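VAL-1 (Chlorella virus, PDB 3GNE) probably degrades alginate by eliminative cleavage of its glycosidic bonds, as a viral alginate lyase of polysaccharide lyase family 14. Local coordinates at residues A[129-134]-A[142-147]; A[135-140]-A[200-205]. One frame throughout, in Å; residues are numbered along the deposited sequence.

Interaction 1: A[129-134]-A[142-147]. With FLC (citrate anion), chain C.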
ATOM      1  N   ILE A 129       8.706  -1.965  -2.016  1.00  7.74           N
ATOM      2  CA  ILE A 129       9.218  -0.639  -2.370  1.00  7.58           C
ATOM      3  C   ILE A 129       9.677  -0.590  -3.811  1.00  7.53           C
ATOM      4  O   ILE A 129      10.472  -1.435  -4.237  1.00  7.78           O
ATOM      5  CB  ILE A 129      10.398  -0.270  -1.430  1.00  8.41           C
ATOM      6  CG1 ILE A 129       9.902  -0.244   0.016  1.00  9.36           C
ATOM      7  CG2 ILE A 129      11.021   1.079  -1.863  1.00 10.38           C
ATOM      8  CD1 ILE A 129      10.986   0.119   1.042  1.00 11.64           C
ATOM      9  N   TYR A 130       9.281   0.440  -4.547  1.00  7.19           N
ATOM     10  CA  TYR A 130       9.900   0.801  -5.819  1.00  7.16           C
ATOM     11  C   TYR A 130      10.717   2.066  -5.532  1.00  7.45           C
ATOM     12  O   TYR A 130      10.088   3.128  -5.287  1.00  8.55           O
ATOM     13  CB  TYR A 130       8.875   1.125  -6.895  1.00  8.19           C
ATOM     14  CG  TYR A 130       8.423  -0.029  -7.777  1.00  8.32           C
ATOM     15  CD1 TYR A 130       7.684  -1.108  -7.265  1.00  8.27           C
ATOM     16  CD2 TYR A 130       8.665   0.002  -9.143  1.00  9.03           C
ATOM     17  CE1 TYR A 130       7.261  -2.145  -8.113  1.00  7.88           C
ATOM     18  CE2 TYR A 130       8.253  -1.035  -9.963  1.00  8.72           C
ATOM     19  CZ  TYR A 130       7.550  -2.096  -9.450  1.00  8.71           C
ATOM     20  OH  TYR A 130       7.151  -3.089 -10.331  1.00  8.51           O
ATOM     21  N   PRO A 131      12.032   1.974  -5.518  1.00  8.51           N
ATOM     22  CA  PRO A 131      12.844   3.187  -5.292  1.00  8.98           C
ATOM     23  C   PRO A 131      13.101   3.943  -6.587  1.00  9.34           C
ATOM     24  O   PRO A 131      12.853   3.401  -7.667  1.00  9.71           O
ATOM     25  CB  PRO A 131      14.160   2.571  -4.742  1.00  9.10           C
ATOM     26  CG  PRO A 131      14.271   1.276  -5.544  1.00  9.67           C
ATOM     27  CD  PRO A 131      12.856   0.764  -5.703  1.00  9.76           C
ATOM     28  N   PRO A 132      13.574   5.194  -6.488  1.00  9.86           N
ATOM     29  CA  PRO A 132      13.804   5.967  -7.705  1.00  9.84           C
ATOM     30  C   PRO A 132      14.975   5.484  -8.540  1.00 10.02           C
ATOM     31  O   PRO A 132      15.982   5.012  -8.004  1.00 12.22           O
ATOM     32  CB  PRO A 132      14.124   7.382  -7.122  1.00 10.56           C
ATOM     33  CG  PRO A 132      13.492   7.410  -5.766  1.00 10.84           C
ATOM     34  CD  PRO A 132      13.789   5.991  -5.252  1.00  9.58           C
ATOM     35  N   SER A 133      14.860   5.684  -9.854  1.00 10.74           N
ATOM     36  CA  SER A 133      16.070   5.404 -10.621  0.50 11.76           C
ATOM     37  C   SER A 133      17.112   6.485 -10.358  1.00 12.31           C
ATOM     38  O   SER A 133      16.853   7.612  -9.959  1.00 13.77           O
ATOM     39  CB  SER A 133      15.798   5.351 -12.127  0.50 14.31           C
ATOM     40  OG  SER A 133      14.869   6.378 -12.388  0.50 21.38           O
ATOM     41  N   ASP A 134      18.341   6.021 -10.554  1.00 13.29           N
ATOM     42  CA  ASP A 134      19.506   6.910 -10.512  1.00 15.04           C
ATOM     43  C   ASP A 134      19.588   7.594  -9.181  1.00 16.84           C
ATOM     44  O   ASP A 134      19.877   8.803  -9.132  1.00 22.33           O
ATOM     45  CB  ASP A 134      19.378   7.931 -11.651  1.00 23.21           C
ATOM     46  CG  ASP A 134      19.036   7.194 -12.934  1.00 42.15           C
ATOM     47  OD1 ASP A 134      18.981   5.935 -12.953  1.00 80.58           O
ATOM     48  OD2 ASP A 134      18.786   7.810 -13.981  1.00 83.09           O
ATOM     49  N   LEU A 142      18.277  -2.699  -2.762  1.00 12.50           N
ATOM     50  CA  LEU A 142      17.225  -1.673  -2.998  1.00 11.24           C
ATOM     51  C   LEU A 142      17.511  -0.997  -4.345  1.00 11.29           C
ATOM     52  O   LEU A 142      18.131   0.057  -4.424  1.00 13.11           O
ATOM     53  CB  LEU A 142      17.178  -0.699  -1.854  1.00 11.96           C
ATOM     54  CG  LEU A 142      16.016   0.300  -1.913  1.00 11.30           C
ATOM     55  CD1 LEU A 142      14.677  -0.418  -2.085  1.00 11.40           C
ATOM     56  CD2 LEU A 142      16.014   1.165  -0.652  1.00 12.72           C
ATOM     57  N   ASP A 143      17.111  -1.672  -5.418  1.00 10.68           N
ATOM     58  CA  ASP A 143      17.535  -1.364  -6.768  1.00 11.35           C
ATOM     59  C   ASP A 143      16.354  -0.969  -7.651  1.00 11.44           C
ATOM     60  O   ASP A 143      15.349  -1.701  -7.640  1.00 11.66           O
ATOM     61  CB  ASP A 143      18.186  -2.554  -7.473  1.00 13.20           C
ATOM     62  CG  ASP A 143      19.454  -3.055  -6.854  1.00 17.74           C
ATOM     63  OD1 ASP A 143      19.987  -2.437  -5.921  1.00 25.18           O
ATOM     64  OD2 ASP A 143      19.897  -4.114  -7.283  1.00 24.95           O
ATOM     65  N   PRO A 144      16.431   0.133  -8.383  1.00 10.27           N
ATOM     66  CA  PRO A 144      15.339   0.578  -9.225  1.00 11.00           C
ATOM     67  C   PRO A 144      15.300  -0.064 -10.604  1.00 10.40           C
ATOM     68  O   PRO A 144      15.302   0.595 -11.656  1.00 12.92           O
ATOM     69  CB  PRO A 144      15.613   2.107  -9.321  1.00 10.68           C
ATOM     70  CG  PRO A 144      17.121   2.156  -9.388  1.00 11.22           C
ATOM     71  CD  PRO A 144      17.565   1.112  -8.349  1.00 11.74           C
ATOM     72  N   GLU A 145      15.189  -1.391 -10.593  1.00 11.97           N
ATOM     73  CA  GLU A 145      15.067  -2.169 -11.780  1.00 13.74           C
ATOM     74  C   GLU A 145      14.082  -3.312 -11.546  1.00 11.97           C
ATOM     75  O   GLU A 145      13.895  -3.718 -10.384  1.00 11.97           O
ATOM     76  CB  GLU A 145      16.421  -2.813 -12.159  1.00 20.02           C
ATOM     77  CG  GLU A 145      17.564  -1.858 -12.308  1.00 24.92           C
ATOM     78  CD  GLU A 145      18.846  -2.466 -11.758  1.00 38.86           C
ATOM     79  OE1 GLU A 145      19.415  -3.353 -12.445  1.00 65.20           O
ATOM     80  OE2 GLU A 145      19.313  -2.100 -10.655  1.00 72.13           O
ATOM     81  N   GLY A 146      13.474  -3.839 -12.597  1.00 12.44           N
ATOM     82  CA  GLY A 146      12.613  -5.011 -12.409  1.00 13.57           C
ATOM     83  C   GLY A 146      11.425  -4.723 -11.511  1.00 11.78           C
ATOM     84  O   GLY A 146      10.852  -3.647 -11.569  1.00 11.56           O
ATOM     85  N   HIS A 147      11.014  -5.705 -10.705  1.00  9.86           N
ATOM     86  CA  HIS A 147       9.926  -5.573  -9.779  1.00  9.12           C
ATOM     87  C   HIS A 147      10.363  -4.839  -8.525  1.00  7.92           C
ATOM     88  O   HIS A 147      11.544  -4.500  -8.392  1.00  9.16           O
ATOM     89  CB  HIS A 147       9.373  -6.952  -9.359  1.00  9.99           C
ATOM     90  CG  HIS A 147       8.783  -7.666 -10.555  1.00  9.70           C
ATOM     91  ND1 HIS A 147       7.567  -7.354 -11.101  1.00 10.46           N
ATOM     92  CD2 HIS A 147       9.301  -8.680 -11.285  1.00 12.12           C
ATOM     93  CE1 HIS A 147       7.335  -8.164 -12.151  1.00 12.78           C
ATOM     94  NE2 HIS A 147       8.375  -8.970 -12.274  1.00 13.58           N
TER
HETATM   95  CAC FLC C 501       2.944  -3.470  -9.563  1.00  8.30           C
HETATM   96  CA  FLC C 501       3.163  -4.343 -10.784  1.00  9.74           C
HETATM   97  CB  FLC C 501       3.497  -5.777 -10.354  1.00  8.48           C
HETATM   98  CBC FLC C 501       4.791  -5.700  -9.545  1.00  8.34           C
HETATM   99  CG  FLC C 501       3.721  -6.618 -11.607  1.00  9.65           C
HETATM  100  CGC FLC C 501       4.077  -8.086 -11.330  1.00 10.92           C
HETATM  101  OA1 FLC C 501       1.999  -3.710  -8.830  1.00 11.46           O
HETATM  102  OA2 FLC C 501       3.737  -2.566  -9.373  1.00 10.69           O
HETATM  103  OB1 FLC C 501       4.695  -5.875  -8.315  1.00  9.31           O
HETATM  104  OB2 FLC C 501       5.858  -5.410 -10.143  1.00  9.27           O
HETATM  105  OG1 FLC C 501       4.500  -8.400 -10.221  1.00 12.64           O
HETATM  106  OG2 FLC C 501       3.959  -8.888 -12.300  1.00 14.78           O
HETATM  107  OHB FLC C 501       2.407  -6.301  -9.619  1.00  9.03           O
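Tyr130 and His147 both set CG anti to their own carbonyl carbon, at chi1 -91° and -64°, and these torsions carry the phenol tip and the imidazole to the same carboxylate oxygen of a citrate. Tyr130 OH donates to FLC OB2 at 2.7 Å, and His147 ND1 donates to FLC OB2 at 2.8 Å along an almost straight N-H line (178°). The oxygen lies in the plane of each ring, at its edge, so two donors grip one atom. No hydrogen bond joins the two side chains: Tyr130 OH stays 4.4 Å from His147 ND1. Such a carboxylate site on one sheet of a concanavalin-type beta-sandwich is consistent with a cleft for an acidic polysaccharide. The citrate, probably from the crystallisation liquor, is also bonded by Tyr128, Lys92, Gly105 and Arg116, and the backbone N of Tyr106 is hydrogen-bonded to the Tyr130 hydroxyl. Behind this polar end the two segments pack through apolar groups. Leu142, its CG anti to the backbone N, brings CD1 to 3.9 Å from Pro131 CG and, crossing Ile129 at about a right angle, to 4.0 Å from Ile129 CG2. Pro144, centre of an inverse gamma turn, sets CB and CG against the Pro131-Ser133 main chain, with Pro144 CB only 3.2 Å from Pro132 O.

Interaction 2: A[135-140]-A[200-205]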
ATOM      1  N   LEU A 135      19.336   6.896  -8.093  1.00 14.11           N
ATOM      2  CA  LEU A 135      19.429   7.504  -6.751  1.00 13.99           C
ATOM      3  C   LEU A 135      20.156   6.522  -5.879  1.00 13.82           C
ATOM      4  O   LEU A 135      19.782   5.338  -5.797  1.00 14.26           O
ATOM      5  CB  LEU A 135      18.032   7.774  -6.223  1.00 14.78           C
ATOM      6  CG  LEU A 135      18.012   8.436  -4.848  1.00 14.05           C
ATOM      7  CD1 LEU A 135      18.787   9.757  -4.861  1.00 15.25           C
ATOM      8  CD2 LEU A 135      16.566   8.629  -4.395  1.00 13.06           C
ATOM      9  N   LYS A 136      21.235   6.993  -5.268  1.00 14.14           N
ATOM     10  CA  LYS A 136      22.066   6.104  -4.459  1.00 17.82           C
ATOM     11  C   LYS A 136      21.246   5.459  -3.352  1.00 16.00           C
ATOM     12  O   LYS A 136      20.374   6.093  -2.725  1.00 14.57           O
ATOM     13  CB  LYS A 136      23.221   6.941  -3.867  1.00 27.90           C
ATOM     14  CG  LYS A 136      24.157   6.077  -2.999  1.00 36.55           C
ATOM     15  CD  LYS A 136      25.418   6.836  -2.580  1.00 49.54           C
ATOM     16  CE  LYS A 136      26.264   5.943  -1.656  1.00 57.00           C
ATOM     17  NZ  LYS A 136      25.522   4.655  -1.395  1.00 86.90           N
ATOM     18  N   GLN A 137      21.527   4.206  -3.049  1.00 15.14           N
ATOM     19  CA  GLN A 137      20.968   3.533  -1.873  1.00 14.50           C
ATOM     20  C   GLN A 137      22.104   2.843  -1.143  1.00 15.13           C
ATOM     21  O   GLN A 137      23.075   2.510  -1.812  1.00 21.75           O
ATOM     22  CB  GLN A 137      19.931   2.480  -2.256  1.00 13.17           C
ATOM     23  CG  GLN A 137      18.729   3.140  -3.023  1.00 13.39           C
ATOM     24  CD  GLN A 137      17.855   4.013  -2.129  1.00 12.19           C
ATOM     25  OE1 GLN A 137      17.966   4.106  -0.895  1.00 13.18           O
ATOM     26  NE2 GLN A 137      16.934   4.709  -2.849  1.00 11.57           N
ATOM     27  N   LYS A 138      21.981   2.630   0.153  1.00 15.73           N
ATOM     28  CA  LYS A 138      22.966   1.797   0.821  1.00 19.77           C
ATOM     29  C   LYS A 138      22.425   0.457   1.250  1.00 16.34           C
ATOM     30  O   LYS A 138      23.151  -0.450   1.625  1.00 17.15           O
ATOM     31  CB  LYS A 138      23.505   2.534   2.061  1.00 25.50           C
ATOM     32  CG  LYS A 138      22.459   2.709   3.168  1.00 28.89           C
ATOM     33  CD  LYS A 138      23.074   3.501   4.305  1.00 36.12           C
ATOM     34  CE  LYS A 138      22.277   4.671   4.759  1.00 41.00           C
ATOM     35  NZ  LYS A 138      22.534   5.210   6.104  1.00 48.62           N
ATOM     36  N   ILE A 139      21.105   0.305   1.238  1.00 14.44           N
ATOM     37  CA  ILE A 139      20.500  -0.983   1.567  1.00 13.90           C
ATOM     38  C   ILE A 139      20.732  -1.937   0.417  1.00 13.30           C
ATOM     39  O   ILE A 139      20.328  -1.685  -0.723  1.00 13.93           O
ATOM     40  CB  ILE A 139      18.981  -0.765   1.803  1.00 12.68           C
ATOM     41  CG1 ILE A 139      18.768   0.152   3.022  1.00 14.25           C
ATOM     42  CG2 ILE A 139      18.225  -2.063   1.881  1.00 14.39           C
ATOM     43  CD1 ILE A 139      17.354   0.755   3.001  1.00 15.94           C
ATOM     44  N   PRO A 140      21.365  -3.082   0.677  1.00 16.51           N
ATOM     45  CA  PRO A 140      21.653  -3.995  -0.419  1.00 17.70           C
ATOM     46  C   PRO A 140      20.392  -4.457  -1.121  1.00 14.55           C
ATOM     47  O   PRO A 140      19.415  -4.812  -0.453  1.00 15.52           O
ATOM     48  CB  PRO A 140      22.298  -5.197   0.261  1.00 23.28           C
ATOM     49  CG  PRO A 140      22.897  -4.596   1.519  1.00 26.75           C
ATOM     50  CD  PRO A 140      21.917  -3.539   1.982  1.00 19.68           C
ATOM     51  N   LYS A 200      15.338   1.371   8.107  1.00 11.73           N
ATOM     52  CA  LYS A 200      15.943   2.697   8.099  1.00 14.32           C
ATOM     53  C   LYS A 200      16.965   2.786   6.983  1.00 14.11           C
ATOM     54  O   LYS A 200      17.346   1.781   6.359  1.00 16.79           O
ATOM     55  CB  LYS A 200      16.609   2.945   9.473  1.00 16.35           C
ATOM     56  CG  LYS A 200      15.621   2.962  10.635  1.00 19.19           C
ATOM     57  CD  LYS A 200      16.280   3.582  11.872  1.00 23.75           C
ATOM     58  CE  LYS A 200      15.297   3.715  13.018  1.00 28.62           C
ATOM     59  NZ  LYS A 200      15.921   4.222  14.270  1.00 27.70           N
ATOM     60  N   ARG A 201      17.403   3.999   6.685  1.00 15.03           N
ATOM     61  CA  ARG A 201      18.506   4.264   5.742  1.00 15.65           C
ATOM     62  C   ARG A 201      18.148   4.331   4.263  1.00 13.48           C
ATOM     63  O   ARG A 201      18.928   4.082   3.342  1.00 16.27           O
ATOM     64  CB  ARG A 201      19.643   3.302   6.111  1.00 47.85           C
ATOM     65  CG  ARG A 201      20.285   3.758   7.439  1.00 89.30           C
ATOM     66  CD  ARG A 201      20.023   2.782   8.589  1.00110.94           C
ATOM     67  NE  ARG A 201      21.167   2.695   9.497  1.00126.88           N
ATOM     68  CZ  ARG A 201      22.220   1.900   9.356  1.00142.27           C
ATOM     69  NH1 ARG A 201      22.312   1.077   8.315  1.00149.69           N
ATOM     70  NH2 ARG A 201      23.196   1.928  10.261  1.00144.10           N
ATOM     71  N   ILE A 202      16.897   4.754   4.022  1.00 12.72           N
ATOM     72  CA  ILE A 202      16.361   4.790   2.658  1.00 13.22           C
ATOM     73  C   ILE A 202      16.500   6.159   2.042  1.00 13.85           C
ATOM     74  O   ILE A 202      16.272   7.169   2.720  1.00 13.34           O
ATOM     75  CB  ILE A 202      14.839   4.508   2.712  1.00 12.51           C
ATOM     76  CG1 ILE A 202      14.543   3.149   3.372  1.00 11.97           C
ATOM     77  CG2 ILE A 202      14.263   4.593   1.322  1.00 11.77           C
ATOM     78  CD1 ILE A 202      13.085   2.941   3.673  1.00 11.16           C
ATOM     79  N   ASN A 203      16.886   6.238   0.784  1.00 13.11           N
ATOM     80  CA  ASN A 203      16.695   7.479   0.007  1.00 12.06           C
ATOM     81  C   ASN A 203      15.341   7.398  -0.712  1.00 11.30           C
ATOM     82  O   ASN A 203      15.184   6.605  -1.640  1.00 12.86           O
ATOM     83  CB  ASN A 203      17.821   7.732  -0.971  1.00 13.08           C
ATOM     84  CG  ASN A 203      18.973   8.579  -0.464  1.00 13.22           C
ATOM     85  OD1 ASN A 203      20.013   8.589  -1.137  1.00 16.60           O
ATOM     86  ND2 ASN A 203      18.836   9.267   0.640  1.00 12.48           N
ATOM     87  N   TRP A 204      14.389   8.222  -0.292  1.00 10.59           N
ATOM     88  CA  TRP A 204      13.077   8.217  -0.953  1.00  9.93           C
ATOM     89  C   TRP A 204      13.009   9.144  -2.133  1.00 10.72           C
ATOM     90  O   TRP A 204      12.174   8.914  -3.034  1.00 10.47           O
ATOM     91  CB  TRP A 204      12.012   8.591   0.067  1.00 10.78           C
ATOM     92  CG  TRP A 204      11.590   7.490   0.979  1.00  9.83           C
ATOM     93  CD1 TRP A 204      11.704   7.415   2.328  1.00 10.71           C
ATOM     94  CD2 TRP A 204      10.947   6.238   0.553  1.00  8.84           C
ATOM     95  NE1 TRP A 204      11.184   6.232   2.780  1.00 11.37           N
ATOM     96  CE2 TRP A 204      10.718   5.494   1.720  1.00 10.22           C
ATOM     97  CE3 TRP A 204      10.572   5.736  -0.685  1.00  9.30           C
ATOM     98  CZ2 TRP A 204      10.118   4.238   1.718  1.00 10.65           C
ATOM     99  CZ3 TRP A 204       9.970   4.486  -0.738  1.00 10.45           C
ATOM    100  CH2 TRP A 204       9.759   3.773   0.455  1.00 11.31           C
ATOM    101  N   SER A 205      13.836  10.209  -2.206  1.00 11.54           N
ATOM    102  CA  SER A 205      13.781  11.051  -3.394  1.00 11.05           C
ATOM    103  C   SER A 205      15.122  11.772  -3.496  1.00 11.86           C
ATOM    104  O   SER A 205      15.888  11.863  -2.580  1.00 13.14           O
ATOM    105  CB  SER A 205      12.626  12.081  -3.397  1.00 12.12           C
ATOM    106  OG  SER A 205      12.982  13.213  -2.583  1.00 12.51           O
TER
HETATM  107  O   HOH W   1      19.414   2.878   1.017  1.00 14.37           O
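A G1 beta bulge at Arg201 and Ile202, which both face Gly186, ends the strand 195-202, and the loop segment 135-140 runs roughly antiparallel to it (170°) without forming a sheet ladder. Gln137 does the work of a strand backbone with its side chain. Bent at chi2 (-70°), it turns its amide to the main chain of Asn203: Asn203 N donates to Gln137 OE1 at 2.9 Å, and Gln137 NE2 donates to Asn203 O at 2.8 Å. Both bonds use an in-plane lone pair, and the second lies within 3° of the amide plane of Gln137, so the pair fixes that amide's rotation. A water adds a bridge, donating to Gln137 OE1 and Arg201 O and accepting from Ile139 N. Ile139 CD1 meets Ile202 CG1 at 3.7 Å, and Leu135 CD2 rests on the main chain, 3.6 Å from Ser205 C. Lys138 crosses the poorly ordered Arg201, its NZ 3.0 Å from Arg201 CG and 4.4 Å from the like-charged Arg201 NE; its hydrogen bond to Leu184 O may help offset the repulsion. Gripping both N-H and C=O of Asn203, the Gln137 amide is a side-chain mimic of antiparallel beta pairing, just past the G1 bulge of this beta-sandwich.

In the fold
From the N terminus, the chain leaves strand 125-130 through 129-134, continues directly into 135-140, and turns back through 142-147 before strand 149-151. Interaction 1 closes this short connection on itself, with seven residues between its segments. Interaction 2 reaches much further, from the middle of the same connection to the end of strand 195-202, across 59 residues. The segments alternate along the chain, so the two contacts cross. Their centres lie about 10 Å apart, and they touch where Pro132 CG meets Trp204 O at 3.4 Å. Together they tie an edge connection of the seven-strand sheet to the strand end of the eight-strand sheet.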